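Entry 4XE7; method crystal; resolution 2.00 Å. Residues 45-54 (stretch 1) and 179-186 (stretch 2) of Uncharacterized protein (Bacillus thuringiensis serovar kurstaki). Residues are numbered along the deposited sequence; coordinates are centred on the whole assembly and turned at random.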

ATOM      1  N   ALA A  45     -20.374  16.413  -2.842  1.00 30.63           N
ATOM      2  CA  ALA A  45     -21.406  15.515  -3.369  1.00 30.72           C
ATOM      3  C   ALA A  45     -22.800  15.948  -2.948  1.00 30.30           C
ATOM      4  O   ALA A  45     -22.950  16.633  -1.932  1.00 34.09           O
ATOM      5  CB  ALA A  45     -21.139  14.072  -2.902  1.00 28.46           C
ATOM      6  N   PRO A  46     -23.829  15.554  -3.729  1.00 34.03           N
ATOM      7  CA  PRO A  46     -25.229  15.800  -3.364  1.00 33.24           C
ATOM      8  C   PRO A  46     -25.587  15.130  -2.041  1.00 32.22           C
ATOM      9  O   PRO A  46     -24.976  14.118  -1.672  1.00 30.12           O
ATOM     10  CB  PRO A  46     -26.024  15.165  -4.521  1.00 37.84           C
ATOM     11  CG  PRO A  46     -25.072  15.021  -5.629  1.00 40.00           C
ATOM     12  CD  PRO A  46     -23.710  14.875  -5.036  1.00 36.91           C
ATOM     13  N   PRO A  47     -26.574  15.689  -1.328  1.00 35.85           N
ATOM     14  CA  PRO A  47     -26.962  15.170  -0.008  1.00 38.80           C
ATOM     15  C   PRO A  47     -27.535  13.752  -0.072  1.00 45.19           C
ATOM     16  O   PRO A  47     -27.409  12.987   0.884  1.00 42.98           O
ATOM     17  CB  PRO A  47     -28.017  16.178   0.472  1.00 39.12           C
ATOM     18  CG  PRO A  47     -28.483  16.888  -0.762  1.00 39.00           C
ATOM     19  CD  PRO A  47     -27.304  16.917  -1.688  1.00 33.93           C
ATOM     20  N   ALA A  48     -28.153  13.409  -1.196  1.00 45.52           N
ATOM     21  CA  ALA A  48     -28.696  12.072  -1.402  1.00 46.80           C
ATOM     22  C   ALA A  48     -28.168  11.517  -2.712  1.00 44.97           C
ATOM     23  O   ALA A  48     -27.661  12.269  -3.547  1.00 39.42           O
ATOM     24  CB  ALA A  48     -30.223  12.096  -1.401  1.00 43.88           C
ATOM     25  N   LYS A  49     -28.284  10.205  -2.889  1.00 49.43           N
ATOM     26  CA  LYS A  49     -27.783   9.538  -4.089  1.00 52.80           C
ATOM     27  C   LYS A  49     -28.393  10.105  -5.372  1.00 57.84           C
ATOM     28  O   LYS A  49     -29.553  10.525  -5.387  1.00 48.78           O
ATOM     29  CB  LYS A  49     -28.055   8.035  -4.001  1.00 53.24           C
ATOM     30  CG  LYS A  49     -27.617   7.241  -5.220  1.00 50.90           C
ATOM     31  CD  LYS A  49     -27.829   5.760  -5.002  1.00 51.21           C
ATOM     32  CE  LYS A  49     -29.218   5.467  -4.486  1.00 57.36           C
ATOM     33  NZ  LYS A  49     -29.455   4.003  -4.430  1.00 64.54           N
ATOM     34  N   ILE A  50     -27.598  10.118  -6.440  1.00 66.20           N
ATOM     35  CA  ILE A  50     -28.033  10.621  -7.737  1.00 71.36           C
ATOM     36  C   ILE A  50     -28.200   9.470  -8.745  1.00 73.34           C
ATOM     37  O   ILE A  50     -27.532   8.435  -8.637  1.00 73.76           O
ATOM     38  CB  ILE A  50     -27.036  11.680  -8.271  1.00 67.75           C
ATOM     39  CG1 ILE A  50     -27.765  12.985  -8.610  1.00 61.54           C
ATOM     40  CG2 ILE A  50     -26.228  11.150  -9.447  1.00 65.46           C
ATOM     41  CD1 ILE A  50     -28.312  13.721  -7.391  1.00 56.82           C
ATOM     42  N   ASP A  51     -29.097   9.655  -9.714  1.00 72.39           N
ATOM     43  CA  ASP A  51     -29.471   8.582 -10.641  1.00 71.13           C
ATOM     44  C   ASP A  51     -28.749   8.684 -11.979  1.00 70.28           C
ATOM     45  O   ASP A  51     -28.542   7.677 -12.659  1.00 58.96           O
ATOM     46  CB  ASP A  51     -30.984   8.580 -10.863  1.00 70.78           C
ATOM     47  CG  ASP A  51     -31.752   8.305  -9.586  1.00 80.34           C
ATOM     48  OD1 ASP A  51     -31.106   7.930  -8.580  1.00 84.34           O
ATOM     49  OD2 ASP A  51     -32.995   8.440  -9.591  1.00 83.23           O
ATOM     50  N   LEU A  52     -28.383   9.905 -12.356  1.00 82.55           N
ATOM     51  CA  LEU A  52     -27.468  10.117 -13.470  1.00 90.02           C
ATOM     52  C   LEU A  52     -26.088   9.615 -13.053  1.00 97.82           C
ATOM     53  O   LEU A  52     -25.389  10.281 -12.289  1.00 94.43           O
ATOM     54  CB  LEU A  52     -27.415  11.600 -13.860  1.00 88.35           C
ATOM     55  CG  LEU A  52     -26.640  12.034 -15.110  1.00 86.11           C
ATOM     56  CD1 LEU A  52     -27.283  13.264 -15.723  1.00 84.95           C
ATOM     57  CD2 LEU A  52     -25.170  12.307 -14.801  1.00 88.85           C
ATOM     58  N   LYS A  53     -25.690   8.442 -13.538  1.00103.43           N
ATOM     59  CA  LYS A  53     -24.421   7.874 -13.088  1.00111.98           C
ATOM     60  C   LYS A  53     -23.513   7.320 -14.182  1.00120.51           C
ATOM     61  O   LYS A  53     -23.981   6.775 -15.187  1.00119.71           O
ATOM     62  CB  LYS A  53     -24.681   6.784 -12.063  1.00110.39           C
ATOM     63  CG  LYS A  53     -24.022   7.088 -10.752  1.00107.88           C
ATOM     64  CD  LYS A  53     -24.192   5.941  -9.819  1.00105.79           C
ATOM     65  CE  LYS A  53     -25.118   6.338  -8.711  1.00105.25           C
ATOM     66  NZ  LYS A  53     -25.308   5.200  -7.791  1.00102.74           N
ATOM     67  N   SER A  54     -22.209   7.436 -13.936  1.00127.43           N
ATOM     68  CA  SER A  54     -21.163   7.202 -14.926  1.00133.61           C
ATOM     69  C   SER A  54     -20.863   5.730 -15.237  1.00134.16           C
ATOM     70  O   SER A  54     -19.683   5.341 -15.298  1.00136.80           O
ATOM     71  CB  SER A  54     -19.866   7.887 -14.460  1.00134.76           C
ATOM     72  OG  SER A  54     -19.099   7.024 -13.639  1.00133.76           O
ATOM     73  N   PHE A 179     -23.060   5.845   4.631  1.00 29.69           N
ATOM     74  CA  PHE A 179     -22.909   5.512   3.225  1.00 34.35           C
ATOM     75  C   PHE A 179     -24.214   5.846   2.476  1.00 38.28           C
ATOM     76  O   PHE A 179     -25.292   5.394   2.858  1.00 40.31           O
ATOM     77  CB  PHE A 179     -22.548   4.030   3.044  1.00 32.16           C
ATOM     78  CG  PHE A 179     -21.192   3.638   3.610  1.00 31.52           C
ATOM     79  CD1 PHE A 179     -21.084   3.102   4.888  1.00 30.23           C
ATOM     80  CD2 PHE A 179     -20.037   3.780   2.850  1.00 28.58           C
ATOM     81  CE1 PHE A 179     -19.842   2.719   5.404  1.00 34.82           C
ATOM     82  CE2 PHE A 179     -18.792   3.396   3.355  1.00 36.55           C
ATOM     83  CZ  PHE A 179     -18.695   2.861   4.636  1.00 32.40           C
ATOM     84  N   LEU A 180     -24.107   6.648   1.422  1.00 27.79           N
ATOM     85  CA  LEU A 180     -25.275   7.120   0.687  1.00 34.19           C
ATOM     86  C   LEU A 180     -25.452   6.350  -0.630  1.00 37.28           C
ATOM     87  O   LEU A 180     -26.463   6.492  -1.322  1.00 34.47           O
ATOM     88  CB  LEU A 180     -25.149   8.622   0.419  1.00 27.84           C
ATOM     89  CG  LEU A 180     -25.110   9.480   1.686  1.00 34.27           C
ATOM     90  CD1 LEU A 180     -24.802  10.924   1.354  1.00 33.31           C
ATOM     91  CD2 LEU A 180     -26.429   9.379   2.421  1.00 35.18           C
ATOM     92  N   ASP A 181     -24.458   5.531  -0.959  1.00 41.16           N
ATOM     93  CA  ASP A 181     -24.465   4.750  -2.191  1.00 37.12           C
ATOM     94  C   ASP A 181     -23.493   3.575  -2.069  1.00 36.44           C
ATOM     95  O   ASP A 181     -22.840   3.406  -1.036  1.00 36.73           O
ATOM     96  CB  ASP A 181     -24.090   5.631  -3.389  1.00 42.19           C
ATOM     97  CG  ASP A 181     -24.659   5.108  -4.707  1.00 55.15           C
ATOM     98  OD1 ASP A 181     -25.118   3.945  -4.740  1.00 49.06           O
ATOM     99  OD2 ASP A 181     -24.655   5.859  -5.710  1.00 55.10           O
ATOM    100  N   GLY A 182     -23.405   2.766  -3.121  1.00 35.85           N
ATOM    101  CA  GLY A 182     -22.471   1.655  -3.164  1.00 33.83           C
ATOM    102  C   GLY A 182     -22.890   0.485  -2.291  1.00 33.38           C
ATOM    103  O   GLY A 182     -24.042   0.385  -1.857  1.00 29.68           O
ATOM    104  N   THR A 183     -21.926  -0.381  -2.014  1.00 32.98           N
ATOM    105  CA  THR A 183     -22.143  -1.618  -1.271  1.00 38.04           C
ATOM    106  C   THR A 183     -22.838  -1.478   0.083  1.00 32.83           C
ATOM    107  O   THR A 183     -23.689  -2.292   0.425  1.00 28.30           O
ATOM    108  CB  THR A 183     -20.801  -2.321  -1.026  1.00 43.61           C
ATOM    109  OG1 THR A 183     -20.006  -2.243  -2.220  1.00 40.13           O
ATOM    110  CG2 THR A 183     -21.024  -3.785  -0.615  1.00 40.94           C
ATOM    111  N   TYR A 184     -22.476  -0.465   0.865  1.00 29.03           N
ATOM    112  CA  TYR A 184     -23.028  -0.339   2.212  1.00 29.56           C
ATOM    113  C   TYR A 184     -24.127   0.722   2.333  1.00 35.40           C
ATOM    114  O   TYR A 184     -24.373   1.237   3.429  1.00 38.11           O
ATOM    115  CB  TYR A 184     -21.894  -0.039   3.206  1.00 31.59           C
ATOM    116  CG  TYR A 184     -20.768  -1.049   3.093  1.00 26.88           C
ATOM    117  CD1 TYR A 184     -21.010  -2.400   3.312  1.00 31.10           C
ATOM    118  CD2 TYR A 184     -19.482  -0.662   2.752  1.00 25.00           C
ATOM    119  CE1 TYR A 184     -20.005  -3.340   3.191  1.00 37.17           C
ATOM    120  CE2 TYR A 184     -18.462  -1.599   2.625  1.00 29.00           C
ATOM    121  CZ  TYR A 184     -18.741  -2.938   2.848  1.00 33.33           C
ATOM    122  OH  TYR A 184     -17.763  -3.886   2.739  1.00 31.38           O
ATOM    123  N   GLU A 185     -24.780   1.048   1.216  1.00 40.72           N
ATOM    124  CA  GLU A 185     -25.799   2.099   1.199  1.00 41.70           C
ATOM    125  C   GLU A 185     -26.819   1.929   2.319  1.00 37.94           C
ATOM    126  O   GLU A 185     -27.365   0.849   2.508  1.00 36.67           O
ATOM    127  CB  GLU A 185     -26.528   2.137  -0.145  1.00 49.56           C
ATOM    128  CG  GLU A 185     -27.746   3.064  -0.127  1.00 58.88           C
ATOM    129  CD  GLU A 185     -28.448   3.161  -1.469  1.00 70.24           C
ATOM    130  OE1 GLU A 185     -28.043   2.438  -2.409  1.00 75.76           O
ATOM    131  OE2 GLU A 185     -29.407   3.960  -1.581  1.00 66.07           O
ATOM    132  N   GLY A 186     -27.042   2.999   3.079  1.00 32.02           N
ATOM    133  CA  GLY A 186     -28.006   2.975   4.160  1.00 30.53           C
ATOM    134  C   GLY A 186     -27.353   2.742   5.498  1.00 31.98           C
ATOM    135  O   GLY A 186     -27.931   3.046   6.533  1.00 38.80           O
TER
HETATM  136  O   HOH W   1     -28.864   8.019  -0.834  1.00 47.26           O

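What anchors the first stretch to the second? Chiefly Lys49, whose CA-to-CB bond points toward the other stretch and whose side chain runs out almost straight. Chi1, chi2 and chi4 are all t; chi3, at 49° (p), supplies the one bend. The reach ends at Glu185, where Lys49 NZ forms a salt bridge with Glu185 OE2 at 2.8 Å and a weak hydrogen bond with Glu185 OE1 at 2.9 Å. Glu185 is itself extended, with chi1 and chi2 both t, so two long side chains meet at their charged tips. With chi3 at 5°, both carboxylate oxygens lie close to the ammonium group.

How does the rest of Lys49 contribute on the way to that tip? Its aliphatic part packs against the second stretch: Lys49 CB lies 3.5 Å from Leu180 O, and Lys49 CD comes within 3.2 Å of Asp181 CG. A lysine suits this place because its methylenes can cover neighbouring atoms while its charge travels on to a distant carboxylate. The backbone takes part through water 1, which accepts from Lys49 N at 3.1 Å and donates to Leu180 O at 2.9 Å. This bridge lies near the closest CA pair of the two stretches, Lys49 CA and Leu180 CA, 5.9 Å apart.

What does Leu180 do with its side chain? The CA-to-CB bond of Leu180 points toward the first stretch, and with chi1 m and chi2 t Leu180 CD1 lies 3.4 Å from Pro47 O, a packing contact with the backbone of the proline segment. The ring of Pro47 stays out of it, its CA-to-CB bond directed away. Leu180 gives up 60 Å² to the contact, against 80 Å² for Lys49, out of 282 Å² buried in all. A branched aliphatic side chain fits here, filling space beside the loop without needing a polar partner.

Why does Asp181 matter, and how firmly is Lys53 held? Asp181 is buried, and its t chi1 of -154° with chi2 of -14° brings Asp181 OD1 to 2.6 Å from Gly182 N, a hydrogen bond that ties the carboxylate to the backbone of the next residue. Asp181 OD2 faces Lys53 NZ in a salt bridge, but the modelled 2.3 Å between these two atoms is too short to be trusted. Lys53 is poorly ordered, and its chi1 of -121° and chi3 of -111° lie between the usual wells. The opposite charges make the pairing reasonable; the disorder and the overly short contact leave its exact geometry uncertain.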